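Local coordinates for protein putative antitoxin VapB45 (PDB 5AF3) that is possibly the antitoxin component of a type II toxin-antitoxin system, with VapC45 as its cognate toxin, at residues E77-N82 with E158-Q163; N82-A87 with R141-P146; Q163-D168 with A172-L177. All coordinates share one frame; numbering follows the deposited sequence.

Contact 1: residues E77-N82 with E158-Q163; sequences EAYVLN and EHYLQQ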
loop_
_atom_site.group_PDB
_atom_site.type_symbol
_atom_site.label_atom_id
_atom_site.label_comp_id
_atom_site.label_asym_id
_atom_site.label_seq_id
_atom_site.Cartn_x
_atom_site.Cartn_y
_atom_site.Cartn_z
ATOM N N GLU A 77 -15.412 10.634 6.885
ATOM C CA GLU A 77 -16.572 9.953 6.267
ATOM C C GLU A 77 -16.101 9.061 5.085
ATOM O O GLU A 77 -16.505 7.900 4.954
ATOM C CB GLU A 77 -17.585 11.006 5.813
ATOM C CG GLU A 77 -18.195 11.755 7.032
ATOM C CD GLU A 77 -19.015 12.976 6.665
ATOM O OE1 GLU A 77 -18.753 13.572 5.594
ATOM O OE2 GLU A 77 -19.952 13.293 7.468
ATOM N N ALA A 78 -15.206 9.587 4.258
ATOM C CA ALA A 78 -14.639 8.802 3.134
ATOM C C ALA A 78 -13.861 7.581 3.642
ATOM O O ALA A 78 -13.930 6.502 3.048
ATOM C CB ALA A 78 -13.754 9.685 2.219
ATOM N N TYR A 79 -13.135 7.752 4.743
ATOM C CA TYR A 79 -12.366 6.693 5.342
ATOM C C TYR A 79 -13.288 5.551 5.788
ATOM O O TYR A 79 -13.025 4.370 5.485
ATOM C CB TYR A 79 -11.534 7.201 6.512
ATOM C CG TYR A 79 -10.894 6.107 7.331
ATOM C CD1 TYR A 79 -9.696 5.499 6.926
ATOM C CD2 TYR A 79 -11.471 5.703 8.534
ATOM C CE1 TYR A 79 -9.115 4.515 7.700
ATOM C CE2 TYR A 79 -10.896 4.750 9.304
ATOM C CZ TYR A 79 -9.740 4.132 8.880
ATOM O OH TYR A 79 -9.201 3.167 9.696
ATOM N N VAL A 80 -14.383 5.910 6.450
ATOM C CA VAL A 80 -15.341 4.902 6.939
ATOM C C VAL A 80 -16.051 4.189 5.782
ATOM O O VAL A 80 -16.126 2.971 5.780
ATOM C CB VAL A 80 -16.328 5.509 7.915
ATOM C CG1 VAL A 80 -17.464 4.507 8.271
ATOM C CG2 VAL A 80 -15.565 5.911 9.235
ATOM N N LEU A 81 -16.541 4.944 4.814
ATOM C CA LEU A 81 -17.136 4.373 3.606
ATOM C C LEU A 81 -16.164 3.458 2.858
ATOM O O LEU A 81 -16.567 2.462 2.283
ATOM C CB LEU A 81 -17.590 5.469 2.676
ATOM C CG LEU A 81 -18.821 6.278 3.098
ATOM C CD1 LEU A 81 -19.065 7.334 2.061
ATOM C CD2 LEU A 81 -20.038 5.298 3.228
ATOM N N ASN A 82 -14.884 3.803 2.850
ATOM C CA ASN A 82 -13.896 2.901 2.249
ATOM C C ASN A 82 -13.729 1.597 3.009
ATOM O O ASN A 82 -13.454 0.533 2.398
ATOM C CB ASN A 82 -12.551 3.595 2.074
ATOM C CG ASN A 82 -11.645 2.845 1.088
ATOM O OD1 ASN A 82 -12.120 2.279 0.098
ATOM N ND2 ASN A 82 -10.350 2.813 1.380
ATOM N N GLU A 158 -14.816 -3.185 11.974
ATOM C CA GLU A 158 -14.364 -2.674 13.297
ATOM C C GLU A 158 -12.898 -2.278 13.300
ATOM O O GLU A 158 -12.540 -1.212 13.829
ATOM C CB GLU A 158 -14.554 -3.706 14.394
ATOM C CG GLU A 158 -15.908 -3.738 14.979
ATOM C CD GLU A 158 -15.952 -4.567 16.255
ATOM O OE1 GLU A 158 -15.046 -5.413 16.486
ATOM O OE2 GLU A 158 -16.916 -4.373 17.012
ATOM N N HIS A 159 -12.047 -3.124 12.722
ATOM C CA HIS A 159 -10.589 -2.806 12.612
ATOM C C HIS A 159 -10.332 -1.384 12.095
ATOM O O HIS A 159 -9.472 -0.652 12.633
ATOM C CB HIS A 159 -9.881 -3.866 11.746
ATOM C CG HIS A 159 -8.482 -3.510 11.314
ATOM N ND1 HIS A 159 -7.451 -3.288 12.204
ATOM C CD2 HIS A 159 -7.950 -3.355 10.077
ATOM C CE1 HIS A 159 -6.342 -3.022 11.535
ATOM N NE2 HIS A 159 -6.616 -3.061 10.243
ATOM N N TYR A 160 -11.059 -0.963 11.070
ATOM C CA TYR A 160 -10.892 0.407 10.609
ATOM C C TYR A 160 -11.537 1.476 11.506
ATOM O O TYR A 160 -10.977 2.563 11.667
ATOM C CB TYR A 160 -11.337 0.547 9.160
ATOM C CG TYR A 160 -10.440 -0.332 8.318
ATOM C CD1 TYR A 160 -9.183 0.118 7.935
ATOM C CD2 TYR A 160 -10.812 -1.642 7.993
ATOM C CE1 TYR A 160 -8.309 -0.722 7.229
ATOM C CE2 TYR A 160 -9.953 -2.493 7.290
ATOM C CZ TYR A 160 -8.709 -2.026 6.911
ATOM O OH TYR A 160 -7.830 -2.836 6.212
ATOM N N LEU A 161 -12.744 1.197 12.004
ATOM C CA LEU A 161 -13.440 2.121 12.897
ATOM C C LEU A 161 -12.622 2.462 14.126
ATOM O O LEU A 161 -12.689 3.581 14.578
ATOM C CB LEU A 161 -14.785 1.523 13.355
ATOM C CG LEU A 161 -15.760 1.220 12.208
ATOM C CD1 LEU A 161 -17.166 0.878 12.749
ATOM C CD2 LEU A 161 -15.877 2.318 11.185
ATOM N N GLN A 162 -11.890 1.473 14.648
ATOM C CA GLN A 162 -11.021 1.565 15.831
ATOM C C GLN A 162 -9.849 2.530 15.664
ATOM O O GLN A 162 -9.233 2.935 16.663
ATOM C CB GLN A 162 -10.468 0.168 16.185
ATOM C CG GLN A 162 -11.445 -0.673 16.973
ATOM C CD GLN A 162 -11.130 -2.179 16.967
ATOM O OE1 GLN A 162 -10.224 -2.660 16.263
ATOM N NE2 GLN A 162 -11.885 -2.928 17.775
ATOM N N GLN A 163 -9.523 2.878 14.428
ATOM C CA GLN A 163 -8.385 3.784 14.138
ATOM C C GLN A 163 -8.696 5.273 14.367
ATOM O O GLN A 163 -7.798 6.117 14.285
ATOM C CB GLN A 163 -7.877 3.611 12.701
ATOM C CG GLN A 163 -7.531 2.156 12.277
ATOM C CD GLN A 163 -6.633 1.487 13.277
ATOM O OE1 GLN A 163 -5.675 2.086 13.752
ATOM N NE2 GLN A 163 -6.933 0.248 13.614
#
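Tyr79 and Tyr160 make the polar link of this contact, and it runs from a phenol to a main-chain carbonyl. Tyr79 OH donates to Tyr160 O at 2.7 Å, and Tyr160 O lies at the edge of the Tyr79 ring, near its plane. The approach to the carbonyl is bent, with a C=O...OH angle of 113°. The same phenol oxygen also touches carbon: it sits 3.4 Å from Tyr160 CB and 3.2 Å from Gln163 CG, and it reaches the edge of the Tyr160 ring as well. The two tyrosine side chains are roughly perpendicular. Beside them runs an apolar touch, in which Val80 CG1 meets Leu161 CD2 at 4.0 Å.

One shell out, the torsions and turn bonds explain the fit. With CG anti to its backbone nitrogen (chi1 170°), Tyr79 stretches its ring off the helix and across to Tyr160 and the residues after it. There Tyr160 O already accepts Gln163 N at 3.1 Å, so two donors grip this buried carbonyl. Gln163 is folded back at chi2, and its NE2 donates to His159 O at 2.9 Å. This bond fixes the fold of the Gln163 side chain, whose CB and CG lie against Tyr79 OH. The Tyr160 hydroxyl looks elsewhere, to Asp237 of the second subunit, whose other carboxylate oxygen takes His159 NE2.

The contact joins helix 72-86, which lies within the putative DNA-binding helix-turn-helix region, to helix 155-161 near the centre of the chain. Leu115 of helix 115-130 packs on both Val80 and Leu161. Leu27 of helix 20-27 covers part of Tyr79, and Ile164 of strand 164-166 lies against Tyr79 and Val80.

Contact 2: residues N82-A87 with R141-P146; sequences NAFRRA and RGLIVP
The Phe84 ring takes Leu143 on one of its faces. The branch that does the touching is CD2, a methyl standing 3.3 Å above the ring plane and displaced toward the rim at the CD1 side. Its distance to the centroid of the Phe84 ring is 3.6 Å, in a direction 26° off the normal, a CH-pi contact. The closest atom pair is Phe84 CD1 with Leu143 CD2, at 3.3 Å. A chi2 of -4° lays the Phe84 ring nearly in the plane of its own CA, CB and CG, and in this attitude a face, not an edge, meets the leucine.

The second flat group, the guanidinium of Arg85, turns an edge to its own helix. Asn82 OD1 lies at that edge and in its plane, held side-on by two nitrogens: Arg85 NE at 2.8 Å, nearly in line with the C=O of Asn82, and Arg85 NH2 at 3.1 Å. With Asn82 ND2 bonded to Val28 O, both ends of that amide are occupied and its rotation is fixed.

Further along, Ala87 CB comes to 4.2 Å from Gly142 O, a loose touch. Gly142 O has a firmer partner in Lys154 NZ. Val157 of helix 155-161 packs against both Phe84 and Ala87, while Leu143 is backed by Val89 and by Leu123 of helix 115-130.

No hydrogen bond joins residues 82-87 to 141-146. The later part of helix 72-86 meets the chain around Gly142 and Leu143, ahead of strand 144-147, through dispersion and the weak attraction between a methyl and a pi face. The polar bonds lie to the side of this apolar touch: Asn82 with Arg85 and Val28, and Gly142 O with Lys154.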
loop_
_atom_site.group_PDB
_atom_site.type_symbol
_atom_site.label_atom_id
_atom_site.label_comp_id
_atom_site.label_asym_id
_atom_site.label_seq_id
_atom_site.Cartn_x
_atom_site.Cartn_y
_atom_site.Cartn_z
ATOM N N ASN A 82 -14.884 3.803 2.850
ATOM C CA ASN A 82 -13.896 2.901 2.249
ATOM C C ASN A 82 -13.729 1.597 3.009
ATOM O O ASN A 82 -13.454 0.533 2.398
ATOM C CB ASN A 82 -12.551 3.595 2.074
ATOM C CG ASN A 82 -11.645 2.845 1.088
ATOM O OD1 ASN A 82 -12.120 2.279 0.098
ATOM N ND2 ASN A 82 -10.350 2.813 1.380
ATOM N N ALA A 83 -13.885 1.661 4.326
ATOM C CA ALA A 83 -13.823 0.493 5.167
ATOM C C ALA A 83 -15.037 -0.368 4.837
ATOM O O ALA A 83 -14.919 -1.607 4.798
ATOM C CB ALA A 83 -13.836 0.862 6.650
ATOM N N PHE A 84 -16.186 0.285 4.597
ATOM C CA PHE A 84 -17.394 -0.447 4.168
ATOM C C PHE A 84 -17.129 -1.145 2.807
ATOM O O PHE A 84 -17.438 -2.344 2.633
ATOM C CB PHE A 84 -18.637 0.474 4.049
ATOM C CG PHE A 84 -19.140 1.018 5.362
ATOM C CD1 PHE A 84 -18.584 0.648 6.591
ATOM C CD2 PHE A 84 -20.213 1.928 5.352
ATOM C CE1 PHE A 84 -19.078 1.205 7.782
ATOM C CE2 PHE A 84 -20.707 2.474 6.537
ATOM C CZ PHE A 84 -20.139 2.125 7.732
ATOM N N ARG A 85 -16.514 -0.421 1.889
ATOM C CA ARG A 85 -16.232 -0.904 0.531
ATOM C C ARG A 85 -15.292 -2.102 0.590
ATOM O O ARG A 85 -15.546 -3.116 -0.043
ATOM C CB ARG A 85 -15.588 0.192 -0.301
ATOM C CG ARG A 85 -15.345 -0.182 -1.771
ATOM C CD ARG A 85 -14.725 0.971 -2.527
ATOM N NE ARG A 85 -13.324 1.090 -2.174
ATOM C CZ ARG A 85 -12.307 0.750 -2.963
ATOM N NH1 ARG A 85 -12.516 0.296 -4.198
ATOM N NH2 ARG A 85 -11.077 0.914 -2.515
ATOM N N ARG A 86 -14.218 -1.980 1.372
ATOM C CA ARG A 86 -13.276 -3.080 1.618
ATOM C C ARG A 86 -13.954 -4.341 2.131
ATOM O O ARG A 86 -13.548 -5.461 1.781
ATOM C CB ARG A 86 -12.223 -2.630 2.643
ATOM C CG ARG A 86 -11.019 -3.544 2.788
ATOM C CD ARG A 86 -10.005 -2.904 3.768
ATOM N NE ARG A 86 -9.435 -1.661 3.267
ATOM C CZ ARG A 86 -9.614 -0.438 3.796
ATOM N NH1 ARG A 86 -10.396 -0.222 4.849
ATOM N NH2 ARG A 86 -9.016 0.601 3.244
ATOM N N ALA A 87 -15.023 -4.174 2.911
ATOM C CA ALA A 87 -15.737 -5.297 3.518
ATOM C C ALA A 87 -16.633 -6.064 2.535
ATOM O O ALA A 87 -17.204 -7.117 2.895
ATOM C CB ALA A 87 -16.547 -4.836 4.720
ATOM N N ARG A 141 -26.326 -6.402 5.432
ATOM C CA ARG A 141 -25.710 -7.734 5.495
ATOM C C ARG A 141 -24.216 -7.707 5.209
ATOM O O ARG A 141 -23.474 -8.552 5.722
ATOM C CB ARG A 141 -26.425 -8.722 4.556
ATOM C CG ARG A 141 -27.669 -9.339 5.232
ATOM C CD ARG A 141 -28.727 -9.856 4.248
ATOM N NE ARG A 141 -28.188 -10.514 3.043
ATOM C CZ ARG A 141 -28.935 -11.114 2.106
ATOM N NH1 ARG A 141 -30.265 -11.147 2.207
ATOM N NH2 ARG A 141 -28.352 -11.684 1.048
ATOM N N GLY A 142 -23.781 -6.723 4.442
ATOM C CA GLY A 142 -22.349 -6.543 4.158
ATOM C C GLY A 142 -21.584 -6.062 5.393
ATOM O O GLY A 142 -20.375 -6.293 5.522
ATOM N N LEU A 143 -22.291 -5.388 6.304
ATOM C CA LEU A 143 -21.677 -4.758 7.472
ATOM C C LEU A 143 -21.715 -5.518 8.783
ATOM O O LEU A 143 -20.791 -5.388 9.606
ATOM C CB LEU A 143 -22.334 -3.355 7.679
ATOM C CG LEU A 143 -22.057 -2.341 6.586
ATOM C CD1 LEU A 143 -22.947 -1.107 6.729
ATOM C CD2 LEU A 143 -20.573 -1.957 6.642
ATOM N N ILE A 144 -22.765 -6.318 9.015
ATOM C CA ILE A 144 -23.017 -6.818 10.355
ATOM C C ILE A 144 -23.219 -8.335 10.378
ATOM O O ILE A 144 -23.561 -8.938 9.343
ATOM C CB ILE A 144 -24.223 -6.090 11.039
ATOM C CG1 ILE A 144 -25.547 -6.511 10.421
ATOM C CG2 ILE A 144 -24.048 -4.560 11.000
ATOM C CD1 ILE A 144 -26.788 -5.904 11.103
ATOM N N VAL A 145 -22.951 -8.936 11.528
ATOM C CA VAL A 145 -23.141 -10.382 11.718
ATOM C C VAL A 145 -23.629 -10.617 13.121
ATOM O O VAL A 145 -23.379 -9.768 13.995
ATOM C CB VAL A 145 -21.836 -11.180 11.497
ATOM C CG1 VAL A 145 -21.497 -11.195 10.030
ATOM C CG2 VAL A 145 -20.697 -10.602 12.310
ATOM N N PRO A 146 -24.345 -11.750 13.341
ATOM C CA PRO A 146 -24.680 -12.203 14.710
ATOM C C PRO A 146 -23.445 -12.555 15.536
ATOM O O PRO A 146 -22.527 -13.219 15.049
ATOM C CB PRO A 146 -25.519 -13.462 14.480
ATOM C CG PRO A 146 -25.977 -13.404 13.064
ATOM C CD PRO A 146 -24.926 -12.633 12.303
#

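Contact 3: residues Q163-D168 with A172-L177; sequences QISFAD and ASMIRL
Gln163 and Arg176 meet because one side chain folds and the other stretches. The bend of Gln163 at chi2 leaves OE1 close to CD and NH1 of Arg176, while Arg176 runs extended from CG to NE after a chi1 of 176° and slants across the Gln163 amide. Arg176 NH1 then reaches Gln163 OE1 at 2.9 Å. The oxygen lies at the edge of the guanidinium, but the donor stands well above the amide plane, about 50° out of it. Arg176 NE is bonded to Asn184 OD1, so the guanidinium is held from a second direction.

The backbones pair as an antiparallel hairpin. Arg176 N donates to Gln163 O, and Ser165 N gives an almost straight bond of 2.7 Å to Met174 O. The register then slips by one residue: Ser173 and Met174 together stand opposite the single residue Ser165, which makes this a classic beta bulge. Ser165 O takes Ser173 N at 2.8 Å and Met174 N only weakly at 3.4 Å. With chi1 near 60°, Ser173 also brings OG to the same acceptor, for a weak bond of 3.3 Å.

One face of the hairpin is apolar. Ile164 CG2 presses on Ala172 CB at 3.4 Å, tighter than normal carbon contact, and Ile164 lies beside Ile175; Tyr79, Val80 and Ala76 of helix 72-86 pack against this face. On the face bearing Ser165 and Met174, a water donates to Gln163 O at 2.8 Å and is hydrogen-bonded to Ser165 OG.

The chemistry is therefore divided. Hydrogen bonds between the main chains set the register, Ser165 O takes up the extra residue of the bulge, and the amide-guanidinium bond adds a side-chain tie at the open end of the hairpin, away from its turn, while the apolar face lies against helix 72-86.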
loop_
_atom_site.group_PDB
_atom_site.type_symbol
_atom_site.label_atom_id
_atom_site.label_comp_id
_atom_site.label_asym_id
_atom_site.label_seq_id
_atom_site.Cartn_x
_atom_site.Cartn_y
_atom_site.Cartn_z
ATOM N N GLN A 163 -9.523 2.878 14.428
ATOM C CA GLN A 163 -8.385 3.784 14.138
ATOM C C GLN A 163 -8.696 5.273 14.367
ATOM O O GLN A 163 -7.798 6.117 14.285
ATOM C CB GLN A 163 -7.877 3.611 12.701
ATOM C CG GLN A 163 -7.531 2.156 12.277
ATOM C CD GLN A 163 -6.633 1.487 13.277
ATOM O OE1 GLN A 163 -5.675 2.086 13.752
ATOM N NE2 GLN A 163 -6.933 0.248 13.614
ATOM N N ILE A 164 -9.976 5.597 14.588
ATOM C CA ILE A 164 -10.415 6.975 14.606
ATOM C C ILE A 164 -10.403 7.466 16.047
ATOM O O ILE A 164 -10.828 6.744 16.946
ATOM C CB ILE A 164 -11.844 7.119 13.991
ATOM C CG1 ILE A 164 -11.861 6.557 12.554
ATOM C CG2 ILE A 164 -12.287 8.601 13.944
ATOM C CD1 ILE A 164 -13.232 6.572 11.907
ATOM N N SER A 165 -9.903 8.690 16.254
ATOM C CA SER A 165 -9.908 9.334 17.582
ATOM C C SER A 165 -10.936 10.443 17.548
ATOM O O SER A 165 -11.178 11.019 16.494
ATOM C CB SER A 165 -8.512 9.931 17.879
ATOM O OG SER A 165 -7.597 8.888 18.105
ATOM N N PHE A 166 -11.510 10.791 18.712
ATOM C CA PHE A 166 -12.624 11.762 18.710
ATOM C C PHE A 166 -12.387 13.037 19.548
ATOM O O PHE A 166 -11.704 12.962 20.555
ATOM C CB PHE A 166 -13.913 11.045 19.122
ATOM C CG PHE A 166 -14.221 9.864 18.223
ATOM C CD1 PHE A 166 -14.832 10.072 16.990
ATOM C CD2 PHE A 166 -13.789 8.588 18.565
ATOM C CE1 PHE A 166 -15.057 8.990 16.117
ATOM C CE2 PHE A 166 -14.027 7.498 17.708
ATOM C CZ PHE A 166 -14.645 7.723 16.475
ATOM N N ALA A 167 -12.944 14.162 19.091
ATOM C CA ALA A 167 -12.846 15.444 19.788
ATOM C C ALA A 167 -13.945 15.560 20.842
ATOM O O ALA A 167 -14.654 14.567 21.116
ATOM C CB ALA A 167 -12.912 16.612 18.791
ATOM N N ASP A 168 -14.056 16.752 21.449
ATOM C CA ASP A 168 -15.041 17.017 22.509
ATOM C C ASP A 168 -16.452 16.700 22.040
ATOM O O ASP A 168 -17.272 16.149 22.791
ATOM C CB ASP A 168 -14.971 18.479 22.977
ATOM C CG ASP A 168 -14.198 18.643 24.284
ATOM O OD1 ASP A 168 -13.628 17.633 24.775
ATOM O OD2 ASP A 168 -14.167 19.780 24.831
ATOM N N ALA A 172 -14.847 12.664 14.794
ATOM C CA ALA A 172 -13.440 12.401 14.494
ATOM C C ALA A 172 -12.517 13.654 14.570
ATOM O O ALA A 172 -12.797 14.699 13.997
ATOM C CB ALA A 172 -13.310 11.767 13.110
ATOM N N SER A 173 -11.392 13.465 15.244
ATOM C CA SER A 173 -10.364 14.483 15.291
ATOM C C SER A 173 -9.012 13.956 14.764
ATOM O O SER A 173 -8.077 14.742 14.536
ATOM C CB SER A 173 -10.230 14.934 16.730
ATOM O OG SER A 173 -9.871 13.833 17.545
ATOM N N MET A 174 -8.905 12.638 14.559
ATOM C CA MET A 174 -7.648 12.043 14.094
ATOM C C MET A 174 -7.968 10.657 13.566
ATOM O O MET A 174 -8.858 9.971 14.089
ATOM C CB MET A 174 -6.627 11.910 15.250
ATOM C CG MET A 174 -5.181 11.632 14.809
ATOM S SD MET A 174 -3.924 11.930 16.100
ATOM C CE MET A 174 -4.030 10.556 17.194
ATOM N N ILE A 175 -7.227 10.238 12.555
ATOM C CA ILE A 175 -7.384 8.894 11.974
ATOM C C ILE A 175 -5.987 8.286 11.772
ATOM O O ILE A 175 -5.169 8.874 11.075
ATOM C CB ILE A 175 -8.087 8.940 10.591
ATOM C CG1 ILE A 175 -9.443 9.697 10.628
ATOM C CG2 ILE A 175 -8.246 7.491 9.982
ATOM C CD1 ILE A 175 -9.841 10.269 9.263
ATOM N N ARG A 176 -5.755 7.128 12.370
ATOM C CA ARG A 176 -4.522 6.384 12.191
ATOM C C ARG A 176 -4.652 5.550 10.912
ATOM O O ARG A 176 -5.678 4.867 10.723
ATOM C CB ARG A 176 -4.286 5.479 13.371
ATOM C CG ARG A 176 -3.056 4.573 13.222
ATOM C CD ARG A 176 -2.790 3.785 14.462
ATOM N NE ARG A 176 -1.638 2.903 14.259
ATOM C CZ ARG A 176 -1.719 1.705 13.689
ATOM N NH1 ARG A 176 -2.901 1.258 13.268
ATOM N NH2 ARG A 176 -0.623 0.952 13.532
ATOM N N LEU A 177 -3.623 5.597 10.069
ATOM C CA LEU A 177 -3.648 4.898 8.742
ATOM C C LEU A 177 -2.898 3.562 8.907
ATOM O O LEU A 177 -1.670 3.545 9.059
ATOM C CB LEU A 177 -3.072 5.801 7.634
ATOM C CG LEU A 177 -3.711 7.189 7.498
ATOM C CD1 LEU A 177 -3.008 7.998 6.484
ATOM C CD2 LEU A 177 -5.217 7.095 7.133
HETATM O O HOH W 1 -6.517 8.130 15.805
#

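Overall arrangement
Contact 1 sits near the centre of the chain, with contacts 2 and 3 each about 10 Å from it, centre to centre, and about 20 Å from one another. Contacts 1 and 2 share helix 72-86 and Asn82; Tyr160 packs on Ala83 and makes a cation-pi contact with Arg86. Along the chain, both segments of contact 2 fall between those of contact 1. Contact 3 follows, taking over at Gln163, and its Ile164 and Ile175 pack against Tyr79. Helix 72-86 thus ties the putative DNA-binding region to helices 135-143 and 155-161 and to the hairpin. Contacts 1 and 2 also reach the second subunit, linking this packing to the dimer.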